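Peptidoglycan recognition protein 3 (Branchiostoma belcheri tsingtauense, PDB 4Z8I) is probably a peptidoglycan-recognising amidase that cleaves the bond between muramic acid and the stem peptide of bacterial cell walls, with a chitin-binding domain fused to it. Local coordinates at residues S70-N78 against V110-D119; F130-V138 against P172-L183. All coordinates share one frame; numbering follows the deposited sequence.

How the interactions relate
Both contacts belong to the alpha/beta amidase domain, but they lie at different depths. Interaction 1 is partly buried at the periphery, where residues 70-78 run along helix 103-120. Interaction 2 is buried near the centre of the chain, where strand 130-132 and the turn after it pack on helix 174-190. Their centres are about 19 Å apart. They touch where Ile113 packs on Leu131. Leu131 points to helix 103-120 while Phe130 and Val132 point to helix 174-190, so the two helices lie on opposite faces of the strand. Interaction 1 relies on polar side chains, amides and guanidinium groups, around one tryptophan. Interaction 2 is mostly aliphatic, with its hydrogen bonds gathered at the helix start.

Interaction 1 of 2, residues S70-N78 against V110-D119; sequences SEWGSRATN and VRNIQNYHMD
Gln114 reaches Ser74 and Arg75 with CG anti to the backbone N (chi1 -177°) and the chain extended beyond it. The Arg75 chain bends at chi3 (88°), and its guanidinium reaches Asn115 and Asp119. Here the end of a short helix and the loop after it, which opens at Gly73 with positive phi, lie on helix 103-120 of the amidase fold. The Gln114 amide bridges two residues of that loop. Its NE2 donates to Ser74 OG at 3.0 Å, with the hydroxyl in the amide plane. Its OE1 accepts from Arg75 N at 3.1 Å, with the donor tilted from the carbonyl plane. Ser74 OG in turn donates to Arg75 O, and Gln114 NE2 also bonds Asp125. These bonds fix the rotation of a buried amide.

Trp72 lies beside this amide. Val110 CG1 sits over one face of the indole, 3.3 Å from the centroid of the six-membered ring, as a CH-pi contact. Ser74 CB lies over the opposite face. At the ring edge, CH2 meets Gln114 NE2. Trp72 NE1 bonds Glu140 O, so the indole is held on both faces and at its polar edge. Arg111 NH1 donates to Trp72 O at 3.2 Å from above the carbonyl plane.

Further along, Asp119 forms a salt bridge with the Arg75 guanidinium. Arg75 NH2 donates to Asp119 OD1 at 3.2 Å, on the syn side but tilted 28° out of the carboxylate plane. Asn115 OD1 accepts from Arg75 NH1 at 2.9 Å. Met118 runs antiparallel to the arginine and lies over one face of its guanidinium, its SD 3.5 Å from Arg75 CD.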
loop_
_atom_site.group_PDB
_atom_site.type_symbol
_atom_site.label_atom_id
_atom_site.label_comp_id
_atom_site.label_asym_id
_atom_site.label_seq_id
_atom_site.Cartn_x
_atom_site.Cartn_y
_atom_site.Cartn_z
ATOM N N SER A 70 -6.090 11.618 -12.593
ATOM C CA SER A 70 -6.905 12.787 -12.903
ATOM C C SER A 70 -7.232 13.598 -11.651
ATOM O O SER A 70 -7.529 14.789 -11.736
ATOM C CB SER A 70 -8.198 12.371 -13.606
ATOM O OG SER A 70 -9.023 11.619 -12.739
ATOM N N GLU A 71 -7.180 12.954 -10.488
ATOM C CA GLU A 71 -7.477 13.649 -9.238
ATOM C C GLU A 71 -6.285 14.422 -8.691
ATOM O O GLU A 71 -6.458 15.487 -8.099
ATOM C CB GLU A 71 -8.007 12.684 -8.180
ATOM C CG GLU A 71 -9.377 12.102 -8.492
ATOM C CD GLU A 71 -9.944 11.314 -7.330
ATOM O OE1 GLU A 71 -9.898 10.066 -7.378
ATOM O OE2 GLU A 71 -10.434 11.944 -6.368
ATOM N N TRP A 72 -5.076 13.892 -8.874
ATOM C CA TRP A 72 -3.885 14.613 -8.423
ATOM C C TRP A 72 -3.297 15.516 -9.498
ATOM O O TRP A 72 -2.311 16.208 -9.263
ATOM C CB TRP A 72 -2.818 13.695 -7.794
ATOM C CG TRP A 72 -2.216 12.608 -8.658
ATOM C CD1 TRP A 72 -2.527 11.277 -8.632
ATOM C CD2 TRP A 72 -1.156 12.748 -9.615
ATOM N NE1 TRP A 72 -1.748 10.589 -9.529
ATOM C CE2 TRP A 72 -0.899 11.467 -10.146
ATOM C CE3 TRP A 72 -0.413 13.833 -10.087
ATOM C CZ2 TRP A 72 0.072 11.245 -11.123
ATOM C CZ3 TRP A 72 0.552 13.608 -11.055
ATOM C CH2 TRP A 72 0.786 12.328 -11.562
ATOM N N GLY A 73 -3.920 15.518 -10.671
ATOM C CA GLY A 73 -3.551 16.449 -11.720
ATOM C C GLY A 73 -2.433 15.982 -12.625
ATOM O O GLY A 73 -1.587 16.776 -13.037
ATOM N N SER A 74 -2.434 14.692 -12.943
ATOM C CA SER A 74 -1.427 14.127 -13.831
ATOM C C SER A 74 -1.472 14.788 -15.196
ATOM O O SER A 74 -2.527 15.241 -15.642
ATOM C CB SER A 74 -1.646 12.624 -13.988
ATOM O OG SER A 74 -0.750 12.069 -14.933
ATOM N N ARG A 75 -0.318 14.852 -15.850
ATOM C CA ARG A 75 -0.255 15.347 -17.213
ATOM C C ARG A 75 -0.602 14.187 -18.131
ATOM O O ARG A 75 -0.630 13.036 -17.699
ATOM C CB ARG A 75 1.139 15.888 -17.536
ATOM C CG ARG A 75 2.195 14.819 -17.741
ATOM C CD ARG A 75 3.374 15.357 -18.539
ATOM N NE ARG A 75 4.384 15.979 -17.688
ATOM C CZ ARG A 75 5.509 16.521 -18.143
ATOM N NH1 ARG A 75 6.373 17.063 -17.298
ATOM N NH2 ARG A 75 5.767 16.528 -19.443
ATOM N N ALA A 76 -0.877 14.486 -19.393
ATOM C CA ALA A 76 -1.211 13.439 -20.346
ATOM C C ALA A 76 -0.030 12.492 -20.551
ATOM O O ALA A 76 1.092 12.931 -20.804
ATOM C CB ALA A 76 -1.645 14.047 -21.667
ATOM N N THR A 77 -0.290 11.194 -20.420
ATOM C CA THR A 77 0.706 10.169 -20.722
ATOM C C THR A 77 0.120 9.140 -21.684
ATOM O O THR A 77 -1.080 9.146 -21.956
ATOM C CB THR A 77 1.209 9.454 -19.452
ATOM O OG1 THR A 77 0.109 8.835 -18.774
ATOM C CG2 THR A 77 1.891 10.440 -18.515
ATOM N N ASN A 78 0.971 8.259 -22.196
ATOM C CA ASN A 78 0.540 7.231 -23.134
ATOM C C ASN A 78 1.495 6.046 -23.082
ATOM O O ASN A 78 1.991 5.581 -24.108
ATOM C CB ASN A 78 0.470 7.806 -24.550
ATOM C CG ASN A 78 -0.302 6.919 -25.508
ATOM O OD1 ASN A 78 -1.139 6.114 -25.096
ATOM N ND2 ASN A 78 -0.024 7.066 -26.798
ATOM N N VAL A 110 3.489 14.949 -6.049
ATOM C CA VAL A 110 3.440 13.930 -7.094
ATOM C C VAL A 110 3.601 14.557 -8.481
ATOM O O VAL A 110 4.300 14.016 -9.337
ATOM C CB VAL A 110 2.130 13.123 -7.042
ATOM C CG1 VAL A 110 2.060 12.150 -8.203
ATOM C CG2 VAL A 110 2.030 12.373 -5.735
ATOM N N ARG A 111 2.956 15.700 -8.693
ATOM C CA ARG A 111 3.068 16.423 -9.958
ATOM C C ARG A 111 4.522 16.821 -10.235
ATOM O O ARG A 111 5.015 16.705 -11.363
ATOM C CB ARG A 111 2.168 17.661 -9.931
ATOM C CG ARG A 111 1.074 17.666 -10.991
ATOM C CD ARG A 111 -0.231 18.235 -10.451
ATOM N NE ARG A 111 -0.049 19.522 -9.786
ATOM C CZ ARG A 111 -0.718 19.902 -8.700
ATOM N NH1 ARG A 111 -1.614 19.092 -8.150
ATOM N NH2 ARG A 111 -0.488 21.090 -8.161
ATOM N N ASN A 112 5.200 17.279 -9.188
ATOM C CA ASN A 112 6.613 17.617 -9.254
ATOM C C ASN A 112 7.465 16.411 -9.608
ATOM O O ASN A 112 8.336 16.494 -10.475
ATOM C CB ASN A 112 7.107 18.174 -7.915
ATOM C CG ASN A 112 6.522 19.521 -7.561
ATOM O OD1 ASN A 112 6.566 19.909 -6.395
ATOM N ND2 ASN A 112 6.007 20.247 -8.538
ATOM N N ILE A 113 7.219 15.293 -8.928
ATOM C CA ILE A 113 7.985 14.079 -9.177
ATOM C C ILE A 113 7.794 13.595 -10.616
ATOM O O ILE A 113 8.751 13.188 -11.282
ATOM C CB ILE A 113 7.641 12.972 -8.162
ATOM C CG1 ILE A 113 8.088 13.393 -6.761
ATOM C CG2 ILE A 113 8.309 11.662 -8.544
ATOM C CD1 ILE A 113 7.856 12.346 -5.693
ATOM N N GLN A 114 6.558 13.672 -11.095
ATOM C CA GLN A 114 6.246 13.294 -12.467
ATOM C C GLN A 114 6.997 14.189 -13.443
ATOM O O GLN A 114 7.629 13.701 -14.376
ATOM C CB GLN A 114 4.737 13.380 -12.726
ATOM C CG GLN A 114 4.322 12.920 -14.119
ATOM C CD GLN A 114 2.824 13.017 -14.354
ATOM O OE1 GLN A 114 2.235 14.091 -14.242
ATOM N NE2 GLN A 114 2.203 11.891 -14.687
ATOM N N ASN A 115 6.930 15.498 -13.220
ATOM C CA ASN A 115 7.632 16.447 -14.076
ATOM C C ASN A 115 9.136 16.209 -14.089
ATOM O O ASN A 115 9.787 16.371 -15.115
ATOM C CB ASN A 115 7.326 17.887 -13.653
ATOM C CG ASN A 115 5.891 18.280 -13.928
ATOM O OD1 ASN A 115 5.179 17.608 -14.678
ATOM N ND2 ASN A 115 5.461 19.385 -13.333
ATOM N N TYR A 116 9.685 15.814 -12.946
ATOM C CA TYR A 116 11.105 15.502 -12.859
ATOM C C TYR A 116 11.448 14.242 -13.646
ATOM O O TYR A 116 12.461 14.197 -14.342
ATOM C CB TYR A 116 11.539 15.356 -11.396
ATOM C CG TYR A 116 12.933 14.798 -11.213
ATOM C CD1 TYR A 116 14.031 15.399 -11.813
ATOM C CD2 TYR A 116 13.152 13.679 -10.421
ATOM C CE1 TYR A 116 15.303 14.894 -11.640
ATOM C CE2 TYR A 116 14.418 13.169 -10.240
ATOM C CZ TYR A 116 15.490 13.780 -10.852
ATOM O OH TYR A 116 16.756 13.272 -10.676
ATOM N N HIS A 117 10.606 13.220 -13.542
ATOM C CA HIS A 117 10.855 11.967 -14.249
ATOM C C HIS A 117 10.694 12.093 -15.764
ATOM O O HIS A 117 11.467 11.516 -16.527
ATOM C CB HIS A 117 9.951 10.855 -13.717
ATOM C CG HIS A 117 10.374 10.321 -12.386
ATOM N ND1 HIS A 117 9.660 9.354 -11.713
ATOM C CD2 HIS A 117 11.440 10.615 -11.605
ATOM C CE1 HIS A 117 10.267 9.076 -10.573
ATOM N NE2 HIS A 117 11.350 9.827 -10.483
ATOM N N MET A 118 9.692 12.850 -16.194
ATOM C CA MET A 118 9.392 12.989 -17.613
ATOM C C MET A 118 10.249 14.049 -18.317
ATOM O O MET A 118 10.739 13.818 -19.423
ATOM C CB MET A 118 7.903 13.281 -17.815
ATOM C CG MET A 118 6.990 12.231 -17.208
ATOM S SD MET A 118 5.258 12.503 -17.607
ATOM C CE MET A 118 5.330 12.397 -19.396
ATOM N N ASP A 119 10.430 15.204 -17.683
ATOM C CA ASP A 119 11.182 16.299 -18.299
ATOM C C ASP A 119 12.672 16.281 -17.953
ATOM O O ASP A 119 13.515 16.622 -18.786
ATOM C CB ASP A 119 10.572 17.655 -17.924
ATOM C CG ASP A 119 9.150 17.818 -18.426
ATOM O OD1 ASP A 119 8.853 17.347 -19.543
ATOM O OD2 ASP A 119 8.326 18.414 -17.701
#

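Interaction 2 of 2, residues F130-V138 against P172-L183; sequences FLVGNDGNV and PTASAIAAAKSL
The hairpin made by strands 130-132 and 138-140 turns over the start of helix 174-190, where Asn134 meets the N-cap residue Thr173. The turn is type I, from Gly133 to Gly136, and Asp135 adds an Asx turn by accepting from Asn137 N. Thr173 OG1 donates to Asn134 O at 3.0 Å, tilted 31° from the carbonyl plane. It also accepts from Ser175 OG at 2.9 Å, and weakly from Ala176 N in the capping bond. This hydroxyl sits between the backbone N and the carbonyl carbon (chi1 62°), where it serves both the turn and the helix end. Asn134 OD1 takes a weak bond from Thr173 N, while Thr173 CG2 packs against the Asn134 amide.

Small residues let the helix come close. Ala176 CB packs 3.6 Å from Val132 CG1, and Ala179 CB lies 3.8 Å from Val138 CG2. Nearer the turn, Gly136 CA meets Ser175 OG. At the far end Leu183 CD2 touches Phe130 CB at 3.6 Å and Val138 CG1 at 3.7 Å. Leu183 CD1 stands over the centre of the Phe130 ring, a CH-pi contact. Trp144 also meets that ring.

The strand and helix segments run nearly antiparallel (155°), with axes 9.1 Å apart. With helix 103-120 against the other face of the sheet, this gives the mixed sheet flanked by helices of the peptidoglycan recognition protein and amidase fold.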
loop_
_atom_site.group_PDB
_atom_site.type_symbol
_atom_site.label_atom_id
_atom_site.label_comp_id
_atom_site.label_asym_id
_atom_site.label_seq_id
_atom_site.Cartn_x
_atom_site.Cartn_y
_atom_site.Cartn_z
ATOM N N PHE A 130 2.936 3.335 -7.568
ATOM C CA PHE A 130 2.120 4.055 -6.599
ATOM C C PHE A 130 2.985 4.910 -5.687
ATOM O O PHE A 130 4.154 4.599 -5.450
ATOM C CB PHE A 130 1.296 3.084 -5.753
ATOM C CG PHE A 130 0.285 2.301 -6.535
ATOM C CD1 PHE A 130 -0.951 2.850 -6.839
ATOM C CD2 PHE A 130 0.565 1.010 -6.956
ATOM C CE1 PHE A 130 -1.887 2.129 -7.556
ATOM C CE2 PHE A 130 -0.367 0.282 -7.675
ATOM C CZ PHE A 130 -1.594 0.842 -7.975
ATOM N N LEU A 131 2.407 5.992 -5.178
ATOM C CA LEU A 131 3.091 6.812 -4.189
ATOM C C LEU A 131 2.255 6.892 -2.919
ATOM O O LEU A 131 1.068 6.594 -2.930
ATOM C CB LEU A 131 3.404 8.208 -4.737
ATOM C CG LEU A 131 4.355 8.251 -5.940
ATOM C CD1 LEU A 131 3.578 8.209 -7.242
ATOM C CD2 LEU A 131 5.269 9.471 -5.904
ATOM N N VAL A 132 2.891 7.264 -1.816
ATOM C CA VAL A 132 2.211 7.372 -0.534
ATOM C C VAL A 132 2.705 8.629 0.159
ATOM O O VAL A 132 3.914 8.855 0.246
ATOM C CB VAL A 132 2.495 6.148 0.364
ATOM C CG1 VAL A 132 1.969 6.380 1.764
ATOM C CG2 VAL A 132 1.872 4.891 -0.228
ATOM N N GLY A 133 1.777 9.456 0.629
ATOM C CA GLY A 133 2.139 10.675 1.328
ATOM C C GLY A 133 1.855 10.572 2.814
ATOM O O GLY A 133 1.108 9.696 3.252
ATOM N N ASN A 134 2.448 11.472 3.593
ATOM C CA ASN A 134 2.217 11.503 5.032
ATOM C C ASN A 134 0.786 11.908 5.364
ATOM O O ASN A 134 0.372 11.856 6.522
ATOM C CB ASN A 134 3.218 12.436 5.722
ATOM C CG ASN A 134 4.523 11.740 6.076
ATOM O OD1 ASN A 134 4.737 10.579 5.728
ATOM N ND2 ASN A 134 5.401 12.453 6.773
ATOM N N ASP A 135 0.036 12.307 4.337
ATOM C CA ASP A 135 -1.383 12.611 4.482
ATOM C C ASP A 135 -2.194 11.324 4.596
ATOM O O ASP A 135 -3.406 11.359 4.812
ATOM C CB ASP A 135 -1.883 13.441 3.297
ATOM C CG ASP A 135 -1.844 12.673 1.985
ATOM O OD1 ASP A 135 -0.993 11.770 1.845
ATOM O OD2 ASP A 135 -2.664 12.980 1.090
ATOM N N GLY A 136 -1.520 10.189 4.437
ATOM C CA GLY A 136 -2.153 8.896 4.600
ATOM C C GLY A 136 -2.826 8.396 3.339
ATOM O O GLY A 136 -3.493 7.362 3.354
ATOM N N ASN A 137 -2.652 9.125 2.242
ATOM C CA ASN A 137 -3.268 8.744 0.976
ATOM C C ASN A 137 -2.333 7.976 0.047
ATOM O O ASN A 137 -1.109 8.080 0.154
ATOM C CB ASN A 137 -3.811 9.978 0.254
ATOM C CG ASN A 137 -5.079 10.513 0.888
ATOM O OD1 ASN A 137 -6.011 9.759 1.178
ATOM N ND2 ASN A 137 -5.122 11.825 1.108
ATOM N N VAL A 138 -2.922 7.201 -0.858
ATOM C CA VAL A 138 -2.177 6.540 -1.921
ATOM C C VAL A 138 -2.462 7.257 -3.239
ATOM O O VAL A 138 -3.604 7.630 -3.517
ATOM C CB VAL A 138 -2.567 5.056 -2.046
ATOM C CG1 VAL A 138 -1.692 4.357 -3.074
ATOM C CG2 VAL A 138 -2.446 4.367 -0.703
ATOM N N PRO A 172 7.864 7.608 8.176
ATOM C CA PRO A 172 6.599 8.172 7.691
ATOM C C PRO A 172 5.527 8.119 8.775
ATOM O O PRO A 172 5.706 7.429 9.778
ATOM C CB PRO A 172 6.221 7.236 6.538
ATOM C CG PRO A 172 7.512 6.613 6.109
ATOM C CD PRO A 172 8.314 6.466 7.362
ATOM N N THR A 173 4.432 8.845 8.580
ATOM C CA THR A 173 3.324 8.801 9.527
ATOM C C THR A 173 2.708 7.405 9.524
ATOM O O THR A 173 2.788 6.687 8.528
ATOM C CB THR A 173 2.249 9.853 9.187
ATOM O OG1 THR A 173 1.702 9.584 7.889
ATOM C CG2 THR A 173 2.853 11.246 9.190
ATOM N N ALA A 174 2.102 7.016 10.642
ATOM C CA ALA A 174 1.490 5.698 10.751
ATOM C C ALA A 174 0.433 5.503 9.673
ATOM O O ALA A 174 0.218 4.389 9.194
ATOM C CB ALA A 174 0.887 5.506 12.131
ATOM N N SER A 175 -0.218 6.598 9.286
ATOM C CA SER A 175 -1.230 6.551 8.234
ATOM C C SER A 175 -0.622 6.199 6.877
ATOM O O SER A 175 -1.249 5.519 6.067
ATOM C CB SER A 175 -1.987 7.878 8.151
ATOM O OG SER A 175 -1.110 8.951 7.871
ATOM N N ALA A 176 0.601 6.663 6.637
ATOM C CA ALA A 176 1.302 6.346 5.397
ATOM C C ALA A 176 1.635 4.856 5.328
ATOM O O ALA A 176 1.395 4.198 4.309
ATOM C CB ALA A 176 2.562 7.187 5.273
ATOM N N ILE A 177 2.181 4.334 6.424
ATOM C CA ILE A 177 2.497 2.915 6.549
ATOM C C ILE A 177 1.248 2.060 6.350
ATOM O O ILE A 177 1.246 1.102 5.569
ATOM C CB ILE A 177 3.076 2.602 7.941
ATOM C CG1 ILE A 177 4.165 3.612 8.320
ATOM C CG2 ILE A 177 3.593 1.175 7.996
ATOM C CD1 ILE A 177 5.368 3.600 7.406
ATOM N N ALA A 178 0.187 2.419 7.068
ATOM C CA ALA A 178 -1.090 1.723 6.969
ATOM C C ALA A 178 -1.620 1.732 5.543
ATOM O O ALA A 178 -2.129 0.722 5.050
ATOM C CB ALA A 178 -2.098 2.350 7.908
ATOM N N ALA A 179 -1.495 2.878 4.881
ATOM C CA ALA A 179 -1.952 3.012 3.502
ATOM C C ALA A 179 -1.161 2.111 2.556
ATOM O O ALA A 179 -1.735 1.498 1.656
ATOM C CB ALA A 179 -1.874 4.454 3.054
ATOM N N ALA A 180 0.152 2.037 2.756
ATOM C CA ALA A 180 0.989 1.173 1.923
ATOM C C ALA A 180 0.655 -0.304 2.121
ATOM O O ALA A 180 0.499 -1.055 1.151
ATOM C CB ALA A 180 2.453 1.422 2.206
ATOM N N LYS A 181 0.553 -0.713 3.383
ATOM C CA LYS A 181 0.205 -2.091 3.710
ATOM C C LYS A 181 -1.156 -2.469 3.135
ATOM O O LYS A 181 -1.327 -3.557 2.586
ATOM C CB LYS A 181 0.216 -2.298 5.225
ATOM C CG LYS A 181 1.584 -2.133 5.865
ATOM C CD LYS A 181 1.536 -2.441 7.354
ATOM C CE LYS A 181 2.927 -2.391 7.972
ATOM N NZ LYS A 181 2.914 -2.715 9.429
ATOM N N SER A 182 -2.122 -1.563 3.259
ATOM C CA SER A 182 -3.453 -1.805 2.718
ATOM C C SER A 182 -3.410 -1.869 1.201
ATOM O O SER A 182 -4.165 -2.618 0.592
ATOM C CB SER A 182 -4.427 -0.715 3.159
ATOM O OG SER A 182 -4.413 -0.572 4.565
ATOM N N LEU A 183 -2.533 -1.076 0.593
ATOM C CA LEU A 183 -2.385 -1.096 -0.856
ATOM C C LEU A 183 -1.916 -2.474 -1.293
ATOM O O LEU A 183 -2.501 -3.089 -2.190
ATOM C CB LEU A 183 -1.390 -0.035 -1.322
ATOM C CG LEU A 183 -1.153 0.005 -2.833
ATOM C CD1 LEU A 183 -2.437 0.347 -3.572
ATOM C CD2 LEU A 183 -0.063 0.993 -3.182
#